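Local coordinates for YokD protein (Bacillus subtilis, PDB 2NYG) that binds coenzyme A as a homodimeric member of the antibiotic N-acetyltransferase family and may contribute to antibiotic resistance, at residues S37-I42 against M112-E117; Y189-Q194 against N265-N270. One frame throughout, in Å; residues are numbered along the deposited sequence.

Interaction 1 of 2, residues S37-I42 against M112-E117; sequences SSLSSI and MGQIVE. With COA (coenzyme A), chain G.
Ile115 lays its CD1 against CB of Leu39 (3.9 Å) and against CB of Ser37, so that one branched side chain spans Ser37, at the end of strand 32-37, and Leu39, in the loop after it. The hydroxyl of Ser37 lies close to the root of the same isoleucine, OG standing 3.7 Å from CB of Ile115. Further out, the Leu39 and Gln114 side chains cross at a slant, and methyl CD2 of Leu39 comes within 3.7 Å of the Gln114 amide oxygen OE1. Leu39 holds CG anti to its backbone N (chi1 173°), which brings CG to 3.8 Å from C4A of the coenzyme A adenine.

Gln114, a coenzyme A-binding residue, and the loop from Leu39 on form part of the coenzyme pocket, and the diphosphate is gripped from both backbones. Leu39 N donates to O1A at 3.0 Å, while Gln114 N, at the start of helix 114-119, donates to O2A at 2.6 Å through a bent bond (131°). Both bonds reach the same phosphate; the other one receives Ser38 OG at O5A (2.5 Å). Ser38 OG also accepts from Ser41 N, an ST motif that ties the serine hydroxyl to the turn. The helix N-terminus probably adds a favourable field for the anion. Gly113, the N-cap residue, has backbone angles suited to glycine, and its CA passes 3.3 Å from O2A.

The loop leads to helix 48-60, whose Ala49 and Val52 pack on both Leu39 and Ile115; Met68 of the adjoining strand 65-69 also touches Ile115.

Interaction 2 of 2, residues Y189-Q194 against N265-N270; sequences YRIPYQ and NNDSKN
Asp267 meets the loop with a single carboxylate oxygen: OD2 lies 3.9 Å from CB of Tyr193 and 4.1 Å from CD1 of Ile191. Both are van der Waals approaches of an oxygen to aliphatic carbon, and the Ile191 and Asp267 side chains cross nearly at a right angle. Tyr193 starts out in the direction of the helix end, but its ring, with CG anti to the backbone N (chi1 172°), carries the phenol end away, leaving the CB methylene as the nearest part.

What positions the carboxylate is Arg220, which forms a salt bridge to OD2 through NH2 and also touches the side chains of Ile191 and Tyr193. Ile191 is the buried member, seated on Phe263 and Ile264 of helix 252-268, the same helix that carries Asp267 near its C-terminal end. The backbone around Asp267 is held by Lys269 N bonding back to Asn265 O, four residues earlier, as in a helix.

The two segments bury just 71 Å² between them. Their meeting is therefore slight: the salt bridge of OD2 is to Arg220, outside both segments, and the loop supplies apolar carbon beside it. Pairing with arginine would be expected to keep the aspartate ionised, compensating its charge where it borders hydrocarbon.

Interactions 1 and 2 lie on opposite sides of the chain's centre, their own centres 33 Å apart and their nearest atoms about 13 Å apart, without touching. They come in series: both halves of interaction 1 precede residue 189, where interaction 2 opens. A structural link runs through the mixed sheet. Strand 32-37 leads into the coenzyme loop and neighbours strand 170-174, which in turn pairs with strand 245-251; helix 252-268 follows that strand directly and ends in interaction 2. Interaction 1 builds part of the coenzyme A pocket, whereas interaction 2 brings the loop before strand 196-201 beside the C-terminal helix, away from the coenzyme A site.

Interaction 1 of 2, residues S37-I42 against M112-E117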
ATOM      1  N   SER A  37      -8.882 -11.704  -0.264  1.00 27.50           N
ATOM      2  CA  SER A  37      -9.933 -10.724  -0.472  1.00 28.10           C
ATOM      3  C   SER A  37      -9.993  -9.978  -1.788  1.00 27.92           C
ATOM      4  O   SER A  37      -9.124 -10.099  -2.640  1.00 29.32           O
ATOM      5  CB  SER A  37      -9.863  -9.700   0.663  1.00 27.99           C
ATOM      6  OG  SER A  37      -8.518  -9.315   0.913  1.00 27.43           O
ATOM      7  N   SER A  38     -11.059  -9.203  -1.915  1.00 28.31           N
ATOM      8  CA  SER A  38     -11.338  -8.339  -3.051  1.00 29.95           C
ATOM      9  C   SER A  38     -12.074  -7.164  -2.422  1.00 31.87           C
ATOM     10  O   SER A  38     -13.273  -7.251  -2.127  1.00 33.36           O
ATOM     11  CB  SER A  38     -12.260  -9.016  -4.064  1.00 32.02           C
ATOM     12  OG  SER A  38     -12.926  -8.052  -4.875  1.00 30.84           O
ATOM     13  N   LEU A  39     -11.362  -6.069  -2.197  1.00 31.50           N
ATOM     14  CA  LEU A  39     -11.993  -4.917  -1.587  1.00 32.20           C
ATOM     15  C   LEU A  39     -13.221  -4.431  -2.358  1.00 32.33           C
ATOM     16  O   LEU A  39     -14.222  -4.092  -1.743  1.00 34.21           O
ATOM     17  CB  LEU A  39     -10.984  -3.773  -1.420  1.00 30.93           C
ATOM     18  CG  LEU A  39     -11.578  -2.435  -0.944  1.00 29.89           C
ATOM     19  CD1 LEU A  39     -12.448  -2.663   0.277  1.00 28.97           C
ATOM     20  CD2 LEU A  39     -10.464  -1.439  -0.639  1.00 26.45           C
ATOM     21  N   SER A  40     -13.160  -4.412  -3.687  1.00 32.93           N
ATOM     22  CA  SER A  40     -14.293  -3.940  -4.481  1.00 33.60           C
ATOM     23  C   SER A  40     -15.549  -4.819  -4.476  1.00 33.61           C
ATOM     24  O   SER A  40     -16.665  -4.315  -4.539  1.00 33.48           O
ATOM     25  CB  SER A  40     -13.853  -3.687  -5.929  1.00 35.98           C
ATOM     26  OG  SER A  40     -13.297  -4.844  -6.522  1.00 38.24           O
ATOM     27  N   SER A  41     -15.366  -6.125  -4.385  1.00 32.40           N
ATOM     28  CA  SER A  41     -16.478  -7.050  -4.390  1.00 34.14           C
ATOM     29  C   SER A  41     -17.409  -6.856  -3.210  1.00 35.76           C
ATOM     30  O   SER A  41     -18.478  -7.468  -3.134  1.00 35.27           O
ATOM     31  CB  SER A  41     -15.952  -8.469  -4.345  1.00 35.21           C
ATOM     32  OG  SER A  41     -15.174  -8.637  -3.180  1.00 37.46           O
ATOM     33  N   ILE A  42     -16.999  -6.008  -2.280  1.00 36.37           N
ATOM     34  CA  ILE A  42     -17.799  -5.783  -1.089  1.00 36.45           C
ATOM     35  C   ILE A  42     -18.835  -4.683  -1.249  1.00 37.11           C
ATOM     36  O   ILE A  42     -19.871  -4.693  -0.572  1.00 36.83           O
ATOM     37  CB  ILE A  42     -16.903  -5.438   0.116  1.00 35.66           C
ATOM     38  CG1 ILE A  42     -15.936  -6.586   0.392  1.00 35.52           C
ATOM     39  CG2 ILE A  42     -17.761  -5.180   1.343  1.00 35.44           C
ATOM     40  CD1 ILE A  42     -14.916  -6.261   1.450  1.00 34.35           C
ATOM     41  N   MET A 112      -2.683  -9.584  -5.349  1.00 42.12           N
ATOM     42  CA  MET A 112      -2.953  -9.906  -3.942  1.00 41.16           C
ATOM     43  C   MET A 112      -4.055  -9.045  -3.322  1.00 39.54           C
ATOM     44  O   MET A 112      -4.648  -9.410  -2.309  1.00 36.45           O
ATOM     45  CB  MET A 112      -1.681  -9.755  -3.107  1.00 43.34           C
ATOM     46  CG  MET A 112      -0.555 -10.648  -3.546  1.00 45.63           C
ATOM     47  SD  MET A 112      -0.985 -12.381  -3.408  1.00 48.78           S
ATOM     48  CE  MET A 112       0.114 -12.877  -2.226  1.00 44.22           C
ATOM     49  N   GLY A 113      -4.312  -7.891  -3.924  1.00 38.30           N
ATOM     50  CA  GLY A 113      -5.357  -7.025  -3.416  1.00 39.40           C
ATOM     51  C   GLY A 113      -4.888  -5.831  -2.611  1.00 39.36           C
ATOM     52  O   GLY A 113      -3.795  -5.837  -2.056  1.00 39.85           O
ATOM     53  N   GLN A 114      -5.727  -4.803  -2.554  1.00 39.84           N
ATOM     54  CA  GLN A 114      -5.419  -3.595  -1.818  1.00 40.74           C
ATOM     55  C   GLN A 114      -5.363  -3.848  -0.320  1.00 39.51           C
ATOM     56  O   GLN A 114      -4.469  -3.350   0.367  1.00 40.48           O
ATOM     57  CB  GLN A 114      -6.457  -2.520  -2.137  1.00 45.25           C
ATOM     58  CG  GLN A 114      -6.256  -1.919  -3.519  1.00 54.58           C
ATOM     59  CD  GLN A 114      -7.153  -0.739  -3.806  1.00 58.99           C
ATOM     60  OE1 GLN A 114      -7.808  -0.196  -2.908  1.00 61.95           O
ATOM     61  NE2 GLN A 114      -7.173  -0.324  -5.076  1.00 63.18           N
ATOM     62  N   ILE A 115      -6.319  -4.618   0.189  1.00 35.63           N
ATOM     63  CA  ILE A 115      -6.366  -4.932   1.608  1.00 32.48           C
ATOM     64  C   ILE A 115      -5.058  -5.540   2.109  1.00 33.83           C
ATOM     65  O   ILE A 115      -4.549  -5.153   3.160  1.00 35.22           O
ATOM     66  CB  ILE A 115      -7.523  -5.875   1.909  1.00 28.87           C
ATOM     67  CG1 ILE A 115      -8.832  -5.098   1.838  1.00 28.43           C
ATOM     68  CG2 ILE A 115      -7.357  -6.498   3.275  1.00 26.95           C
ATOM     69  CD1 ILE A 115     -10.071  -5.964   1.681  1.00 27.99           C
ATOM     70  N   VAL A 116      -4.509  -6.487   1.360  1.00 33.21           N
ATOM     71  CA  VAL A 116      -3.256  -7.113   1.756  1.00 33.59           C
ATOM     72  C   VAL A 116      -2.113  -6.115   1.715  1.00 33.89           C
ATOM     73  O   VAL A 116      -1.222  -6.149   2.557  1.00 34.57           O
ATOM     74  CB  VAL A 116      -2.894  -8.296   0.835  1.00 34.90           C
ATOM     75  CG1 VAL A 116      -1.456  -8.732   1.075  1.00 34.15           C
ATOM     76  CG2 VAL A 116      -3.834  -9.457   1.096  1.00 34.38           C
ATOM     77  N   GLU A 117      -2.137  -5.220   0.734  1.00 33.81           N
ATOM     78  CA  GLU A 117      -1.067  -4.244   0.602  1.00 33.54           C
ATOM     79  C   GLU A 117      -1.041  -3.294   1.794  1.00 32.00           C
ATOM     80  O   GLU A 117       0.022  -2.889   2.260  1.00 31.71           O
ATOM     81  CB  GLU A 117      -1.208  -3.464  -0.714  1.00 33.30           C
ATOM     82  CG  GLU A 117      -0.123  -2.409  -0.921  1.00 34.08           C
ATOM     83  CD  GLU A 117       1.283  -2.987  -1.010  1.00 36.64           C
ATOM     84  OE1 GLU A 117       1.521  -4.113  -0.532  1.00 37.39           O
ATOM     85  OE2 GLU A 117       2.167  -2.295  -1.545  1.00 41.11           O
TER
HETATM   86  N1A COA G 301     -15.226  -0.023  -1.135  1.00 54.22           N
HETATM   87  C2A COA G 301     -15.214  -0.946  -2.188  1.00 51.57           C
HETATM   88  N3A COA G 301     -14.235  -0.844  -3.155  1.00 50.57           N
HETATM   89  C4A COA G 301     -13.284   0.152  -3.091  1.00 51.38           C
HETATM   90  C5A COA G 301     -13.255   1.097  -2.048  1.00 53.01           C
HETATM   91  C6A COA G 301     -14.249   1.008  -1.059  1.00 53.88           C
HETATM   92  N6A COA G 301     -14.280   1.871  -0.052  1.00 53.62           N
HETATM   93  N7A COA G 301     -12.204   1.943  -2.260  1.00 52.73           N
HETATM   94  C8A COA G 301     -11.578   1.544  -3.407  1.00 52.16           C
HETATM   95  N9A COA G 301     -12.262   0.423  -3.921  1.00 52.08           N
HETATM   96  C1B COA G 301     -12.002  -0.376  -5.142  1.00 53.43           C
HETATM   97  C2B COA G 301     -11.104   0.261  -6.240  1.00 55.92           C
HETATM   98  O2B COA G 301     -11.731   1.332  -6.979  1.00 52.43           O
HETATM   99  C3B COA G 301     -10.770  -0.936  -7.112  1.00 57.72           C
HETATM  100  O3B COA G 301     -11.892  -1.012  -8.045  1.00 64.29           O
HETATM  101  P3B COA G 301     -11.761  -1.139  -9.669  1.00 68.04           P
HETATM  102  O7A COA G 301     -10.271  -1.220 -10.083  1.00 68.68           O
HETATM  103  O8A COA G 301     -12.311   0.106 -10.323  1.00 68.49           O
HETATM  104  O9A COA G 301     -12.543  -2.349 -10.114  1.00 66.83           O
HETATM  105  C4B COA G 301     -10.715  -2.131  -6.122  1.00 55.95           C
HETATM  106  O4B COA G 301     -11.463  -1.699  -4.963  1.00 55.01           O
HETATM  107  C5B COA G 301      -9.272  -2.535  -5.668  1.00 51.41           C
HETATM  108  O5B COA G 301      -9.432  -3.660  -4.753  1.00 48.30           O
HETATM  109  P1A COA G 301      -8.531  -4.955  -4.921  1.00 44.27           P
HETATM  110  O1A COA G 301      -8.885  -5.989  -3.903  1.00 46.02           O
HETATM  111  O2A COA G 301      -7.045  -4.580  -4.832  1.00 46.50           O
HETATM  112  O3A COA G 301      -8.847  -5.376  -6.378  1.00 48.96           O
HETATM  113  P2A COA G 301     -10.166  -6.132  -6.891  1.00 50.55           P
HETATM  114  O4A COA G 301     -10.825  -5.267  -7.905  1.00 52.13           O
HETATM  115  O5A COA G 301     -11.155  -6.465  -5.777  1.00 51.41           O
HETATM  116  O6A COA G 301      -9.451  -7.473  -7.476  1.00 53.90           O
HETATM  117  CBP COA G 301      -8.207  -9.506  -6.613  1.00 54.49           C
HETATM  118  CCP COA G 301      -9.545  -8.731  -6.796  1.00 55.10           C
HETATM  119  CDP COA G 301      -7.178  -9.087  -7.691  1.00 51.86           C
HETATM  120  CEP COA G 301      -7.713  -9.199  -5.181  1.00 54.17           C
HETATM  121  CAP COA G 301      -8.473 -11.021  -6.911  1.00 53.93           C
HETATM  122  OAP COA G 301      -9.858 -11.141  -7.313  1.00 54.11           O
HETATM  123  C9P COA G 301      -8.223 -11.988  -5.728  1.00 54.29           C
HETATM  124  O9P COA G 301      -9.309 -12.702  -5.320  1.00 60.05           O
HETATM  125  N8P COA G 301      -7.049 -12.162  -5.066  1.00 53.64           N
HETATM  126  C7P COA G 301      -6.961 -12.971  -3.829  1.00 50.86           C
HETATM  127  C6P COA G 301      -6.141 -12.399  -2.663  1.00 53.75           C

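Interaction 2 of 2, residues Y189-Q194 against N265-N270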
ATOM      1  N   TYR A 189       3.121 -30.480  -2.680  1.00 35.66           N
ATOM      2  CA  TYR A 189       4.392 -30.976  -2.148  1.00 36.07           C
ATOM      3  C   TYR A 189       4.189 -32.334  -1.445  1.00 35.54           C
ATOM      4  O   TYR A 189       5.111 -32.882  -0.832  1.00 35.58           O
ATOM      5  CB  TYR A 189       4.997 -29.989  -1.147  1.00 38.40           C
ATOM      6  CG  TYR A 189       5.356 -28.619  -1.690  1.00 41.18           C
ATOM      7  CD1 TYR A 189       4.376 -27.643  -1.880  1.00 41.83           C
ATOM      8  CD2 TYR A 189       6.686 -28.275  -1.952  1.00 41.81           C
ATOM      9  CE1 TYR A 189       4.704 -26.360  -2.306  1.00 40.46           C
ATOM     10  CE2 TYR A 189       7.028 -26.988  -2.379  1.00 42.31           C
ATOM     11  CZ  TYR A 189       6.025 -26.037  -2.550  1.00 42.38           C
ATOM     12  OH  TYR A 189       6.329 -24.755  -2.945  1.00 41.07           O
ATOM     13  N   ARG A 190       2.978 -32.873  -1.547  1.00 33.56           N
ATOM     14  CA  ARG A 190       2.639 -34.145  -0.923  1.00 33.52           C
ATOM     15  C   ARG A 190       2.145 -35.173  -1.946  1.00 33.33           C
ATOM     16  O   ARG A 190       1.515 -36.165  -1.576  1.00 32.35           O
ATOM     17  CB  ARG A 190       1.573 -33.898   0.150  1.00 33.48           C
ATOM     18  CG  ARG A 190       2.019 -32.868   1.177  1.00 35.55           C
ATOM     19  CD  ARG A 190       0.965 -32.485   2.209  1.00 34.49           C
ATOM     20  NE  ARG A 190       1.592 -31.785   3.331  1.00 34.88           N
ATOM     21  CZ  ARG A 190       0.949 -31.270   4.376  1.00 36.39           C
ATOM     22  NH1 ARG A 190      -0.370 -31.359   4.465  1.00 37.18           N
ATOM     23  NH2 ARG A 190       1.636 -30.679   5.343  1.00 34.12           N
ATOM     24  N   ILE A 191       2.443 -34.939  -3.226  1.00 32.04           N
ATOM     25  CA  ILE A 191       2.019 -35.835  -4.303  1.00 31.09           C
ATOM     26  C   ILE A 191       3.172 -36.351  -5.166  1.00 32.73           C
ATOM     27  O   ILE A 191       4.242 -35.749  -5.205  1.00 36.93           O
ATOM     28  CB  ILE A 191       0.984 -35.156  -5.221  1.00 29.60           C
ATOM     29  CG1 ILE A 191       1.601 -33.951  -5.931  1.00 25.91           C
ATOM     30  CG2 ILE A 191      -0.237 -34.771  -4.403  1.00 29.34           C
ATOM     31  CD1 ILE A 191       0.865 -33.537  -7.192  1.00 23.54           C
ATOM     32  N   PRO A 192       2.965 -37.479  -5.868  1.00 32.05           N
ATOM     33  CA  PRO A 192       3.965 -38.118  -6.740  1.00 32.28           C
ATOM     34  C   PRO A 192       4.520 -37.233  -7.851  1.00 32.58           C
ATOM     35  O   PRO A 192       5.718 -37.244  -8.145  1.00 33.92           O
ATOM     36  CB  PRO A 192       3.218 -39.328  -7.290  1.00 30.82           C
ATOM     37  CG  PRO A 192       2.297 -39.668  -6.165  1.00 30.38           C
ATOM     38  CD  PRO A 192       1.764 -38.322  -5.760  1.00 31.56           C
ATOM     39  N   TYR A 193       3.637 -36.469  -8.473  1.00 31.59           N
ATOM     40  CA  TYR A 193       4.036 -35.583  -9.535  1.00 30.65           C
ATOM     41  C   TYR A 193       4.813 -34.393  -8.992  1.00 32.20           C
ATOM     42  O   TYR A 193       4.459 -33.837  -7.961  1.00 34.42           O
ATOM     43  CB  TYR A 193       2.807 -35.094 -10.272  1.00 28.10           C
ATOM     44  CG  TYR A 193       3.124 -34.027 -11.269  1.00 30.77           C
ATOM     45  CD1 TYR A 193       3.911 -34.304 -12.380  1.00 31.04           C
ATOM     46  CD2 TYR A 193       2.672 -32.724 -11.085  1.00 30.51           C
ATOM     47  CE1 TYR A 193       4.250 -33.311 -13.289  1.00 32.15           C
ATOM     48  CE2 TYR A 193       2.997 -31.721 -11.981  1.00 31.67           C
ATOM     49  CZ  TYR A 193       3.793 -32.017 -13.086  1.00 33.03           C
ATOM     50  OH  TYR A 193       4.152 -31.027 -13.978  1.00 33.23           O
ATOM     51  N   GLN A 194       5.874 -34.008  -9.693  1.00 34.22           N
ATOM     52  CA  GLN A 194       6.699 -32.866  -9.291  1.00 35.40           C
ATOM     53  C   GLN A 194       7.629 -32.352 -10.362  1.00 34.81           C
ATOM     54  O   GLN A 194       8.620 -32.991 -10.661  1.00 36.92           O
ATOM     55  CB  GLN A 194       7.564 -33.207  -8.085  1.00 35.79           C
ATOM     56  CG  GLN A 194       6.924 -32.946  -6.755  1.00 37.57           C
ATOM     57  CD  GLN A 194       7.913 -33.005  -5.612  1.00 36.16           C
ATOM     58  OE1 GLN A 194       7.555 -32.736  -4.473  1.00 38.54           O
ATOM     59  NE2 GLN A 194       9.159 -33.358  -5.910  1.00 31.86           N
ATOM     60  N   ASN A 265      -5.129 -39.024  -7.255  1.00 44.51           N
ATOM     61  CA  ASN A 265      -5.975 -39.894  -8.055  1.00 44.22           C
ATOM     62  C   ASN A 265      -6.286 -39.363  -9.439  1.00 45.70           C
ATOM     63  O   ASN A 265      -6.874 -40.057 -10.262  1.00 46.72           O
ATOM     64  CB  ASN A 265      -7.286 -40.157  -7.308  1.00 41.96           C
ATOM     65  CG  ASN A 265      -7.104 -41.066  -6.092  1.00 42.56           C
ATOM     66  OD1 ASN A 265      -6.458 -42.109  -6.179  1.00 44.22           O
ATOM     67  ND2 ASN A 265      -7.671 -40.669  -4.955  1.00 41.38           N
ATOM     68  N   ASN A 266      -5.889 -38.137  -9.723  1.00 46.90           N
ATOM     69  CA  ASN A 266      -6.195 -37.618 -11.037  1.00 49.41           C
ATOM     70  C   ASN A 266      -5.002 -37.669 -11.963  1.00 52.63           C
ATOM     71  O   ASN A 266      -5.182 -37.573 -13.165  1.00 53.93           O
ATOM     72  CB  ASN A 266      -6.674 -36.205 -10.935  1.00 49.57           C
ATOM     73  CG  ASN A 266      -8.082 -36.006 -11.473  1.00 51.74           C
ATOM     74  OD1 ASN A 266      -9.067 -36.458 -10.894  1.00 52.33           O
ATOM     75  ND2 ASN A 266      -8.175 -35.308 -12.586  1.00 54.14           N
ATOM     76  N   ASP A 267      -3.769 -37.784 -11.428  1.00 51.62           N
ATOM     77  CA  ASP A 267      -2.597 -37.884 -12.300  1.00 54.17           C
ATOM     78  C   ASP A 267      -2.230 -39.363 -12.424  1.00 54.11           C
ATOM     79  O   ASP A 267      -1.485 -39.746 -13.314  1.00 53.33           O
ATOM     80  CB  ASP A 267      -1.365 -37.125 -11.771  1.00 55.07           C
ATOM     81  CG  ASP A 267      -1.687 -35.699 -11.351  1.00 56.11           C
ATOM     82  OD1 ASP A 267      -2.531 -35.052 -12.037  1.00 57.39           O
ATOM     83  OD2 ASP A 267      -1.093 -35.228 -10.343  1.00 54.74           O
ATOM     84  N   SER A 268      -2.757 -40.176 -11.513  1.00 53.29           N
ATOM     85  CA  SER A 268      -2.495 -41.608 -11.530  1.00 52.73           C
ATOM     86  C   SER A 268      -3.636 -42.436 -12.236  1.00 52.50           C
ATOM     87  O   SER A 268      -3.363 -43.308 -13.077  1.00 52.58           O
ATOM     88  CB  SER A 268      -2.254 -42.095 -10.077  1.00 51.72           C
ATOM     89  OG  SER A 268      -3.306 -42.910  -9.638  1.00 49.31           O
ATOM     90  N   LYS A 269      -4.882 -42.095 -11.915  1.00 52.45           N
ATOM     91  CA  LYS A 269      -6.051 -42.782 -12.444  1.00 52.75           C
ATOM     92  C   LYS A 269      -6.560 -42.154 -13.698  1.00 53.51           C
ATOM     93  O   LYS A 269      -7.459 -42.682 -14.327  1.00 50.49           O
ATOM     94  CB  LYS A 269      -7.198 -42.911 -11.386  1.00 53.25           C
ATOM     95  CG  LYS A 269      -6.870 -43.851 -10.234  1.00 50.69           C
ATOM     96  CD  LYS A 269      -8.028 -44.000  -9.251  1.00 50.17           C
ATOM     97  CE  LYS A 269      -7.752 -44.942  -8.048  1.00 50.23           C
ATOM     98  NZ  LYS A 269      -8.655 -44.587  -6.878  1.00 52.62           N
ATOM     99  N   ASN A 270      -5.973 -41.014 -14.069  1.00 54.37           N
ATOM    100  CA  ASN A 270      -6.435 -40.332 -15.260  1.00 54.97           C
ATOM    101  C   ASN A 270      -5.828 -40.766 -16.565  1.00 58.09           C
ATOM    102  O   ASN A 270      -4.652 -41.145 -16.674  1.00 57.38           O
ATOM    103  CB  ASN A 270      -6.328 -38.793 -15.128  1.00 52.34           C
ATOM    104  CG  ASN A 270      -7.595 -38.177 -14.598  1.00 50.69           C
ATOM    105  OD1 ASN A 270      -8.482 -38.883 -14.092  1.00 52.65           O
ATOM    106  ND2 ASN A 270      -7.701 -36.856 -14.694  1.00 48.58           N
TER